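Local coordinates for protein HicA3 Toxin (Yersinia pestis, PDB 4P78) that acts as the toxin of a HicA-HicB type toxin-antitoxin system and, as in other HicA proteins, probably cleaves mRNA until its HicB antitoxin blocks it, at residues S3-L6 with I7-E11. Numbering follows the deposited sequence.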
# COMPACT_ATOMS: atom_id res chain seq x y z
N SER C 3 -15.46 -8.78 -16.82
CA SER C 3 -14.26 -9.12 -17.58
C SER C 3 -14.59 -9.37 -19.04
O SER C 3 -13.88 -8.88 -19.93
CB SER C 3 -13.58 -10.35 -17.00
OG SER C 3 -12.92 -10.05 -15.79
N GLY C 4 -15.67 -10.10 -19.27
CA GLY C 4 -16.07 -10.50 -20.61
C GLY C 4 -16.39 -9.32 -21.50
O GLY C 4 -15.97 -9.29 -22.66
N GLU C 5 -17.13 -8.36 -20.96
CA GLU C 5 -17.46 -7.17 -21.75
C GLU C 5 -16.20 -6.31 -22.03
O GLU C 5 -16.07 -5.74 -23.12
CB GLU C 5 -18.52 -6.32 -21.06
CG GLU C 5 -19.00 -5.18 -21.94
CD GLU C 5 -19.94 -4.22 -21.23
OE1 GLU C 5 -20.61 -4.65 -20.26
OE2 GLU C 5 -20.00 -3.04 -21.65
N LEU C 6 -15.29 -6.23 -21.06
CA LEU C 6 -14.04 -5.48 -21.26
C LEU C 6 -13.20 -6.10 -22.38
O LEU C 6 -12.70 -5.39 -23.25
CB LEU C 6 -13.22 -5.42 -19.95
CG LEU C 6 -11.81 -4.83 -20.08
CD1 LEU C 6 -11.84 -3.48 -20.77
CD2 LEU C 6 -11.14 -4.72 -18.69
N ILE C 7 -13.06 -7.42 -22.35
CA ILE C 7 -12.35 -8.16 -23.40
C ILE C 7 -12.97 -7.90 -24.79
O ILE C 7 -12.25 -7.67 -25.76
CB ILE C 7 -12.35 -9.68 -23.09
CG1 ILE C 7 -11.49 -9.97 -21.85
CG2 ILE C 7 -11.87 -10.49 -24.30
CD1 ILE C 7 -11.42 -11.45 -21.49
N LYS C 8 -14.29 -7.91 -24.87
CA LYS C 8 -14.93 -7.63 -26.16
C LYS C 8 -14.75 -6.16 -26.58
O LYS C 8 -14.59 -5.87 -27.76
CB LYS C 8 -16.39 -8.05 -26.13
CG LYS C 8 -16.53 -9.58 -25.91
CD LYS C 8 -17.81 -9.98 -25.16
CE LYS C 8 -17.71 -11.41 -24.64
NZ LYS C 8 -18.70 -11.71 -23.55
N ARG C 9 -14.70 -5.23 -25.62
CA ARG C 9 -14.36 -3.85 -25.97
C ARG C 9 -12.91 -3.74 -26.45
O ARG C 9 -12.61 -2.93 -27.33
CB ARG C 9 -14.62 -2.92 -24.79
CG ARG C 9 -16.10 -2.67 -24.56
CD ARG C 9 -16.34 -1.91 -23.27
NE ARG C 9 -17.77 -1.77 -23.00
CZ ARG C 9 -18.52 -0.81 -23.53
NH1 ARG C 9 -17.98 0.08 -24.35
NH2 ARG C 9 -19.81 -0.75 -23.24
N LEU C 10 -12.02 -4.56 -25.89
CA LEU C 10 -10.63 -4.57 -26.33
C LEU C 10 -10.51 -5.16 -27.75
O LEU C 10 -9.70 -4.70 -28.56
CB LEU C 10 -9.76 -5.35 -25.34
CG LEU C 10 -9.46 -4.61 -24.02
CD1 LEU C 10 -8.97 -5.55 -22.93
CD2 LEU C 10 -8.41 -3.54 -24.26
N GLU C 11 -11.32 -6.17 -28.04
CA GLU C 11 -11.35 -6.76 -29.37
C GLU C 11 -11.87 -5.76 -30.39
O GLU C 11 -11.36 -5.69 -31.51
CB GLU C 11 -12.20 -8.03 -29.39
CG GLU C 11 -11.55 -9.21 -28.69
CD GLU C 11 -12.45 -10.43 -28.67
OE1 GLU C 11 -13.67 -10.24 -28.53
OE2 GLU C 11 -11.93 -11.56 -28.82
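Glu5 and Arg9 reach out alongside one another from successive turns of helix 3-12, the first helix of the small alpha-beta-beta-beta-alpha HicA fold, like that of double-stranded-RNA-binding domains, in which two helices pack against a three-stranded antiparallel sheet. It is an i to i+4 salt bridge along the partly exposed flank of the helix. Arg9 presents the NE and NH2 side of its guanidinium, and both nitrogens close on a single carboxylate oxygen: Glu5 OE2 lies 2.9 Å from Arg9 NE and 2.8 Å from Arg9 NH2. That oxygen sits almost exactly in the guanidinium plane, yet the two flat groups are turned 38° apart. NE meets OE2 on its anti side, tilted out of the carboxylate plane, and NH2 comes nearly along the C-O axis. With CG anti to its own N (chi1 -173°), Glu5 runs out beside the extended Arg9 chain, and its carboxylate end comes level with the guanidinium. The remaining nitrogen, Arg9 NH1, bonds to the carbonyl of Lys64, tying this helix to the C-terminal tail.

Leu6 and Leu10 repeat the spacing on the buried side. The branch of Leu6 slants across that of Leu10, with Leu6 CG 4.1 Å from Leu10 CD1, and the pair faces Leu42 on strand 36-44 and Ile63 beyond helix 51-61. Ile7, a little further round, meets Ile17 of strand 16-22.

Under these side chains the backbone is regular alpha-helix: Ile7 N donates to Ser3 O at 2.9 Å, and Leu10 N to Leu6 O at 2.8 Å. At the start of the helix, Ser3 OG accepts the backbone N-H of Arg46. Lys8 trails back over the first turn, its CD 3.2 Å from Gly4 O, the same carbonyl oxygen that accepts Lys8 N.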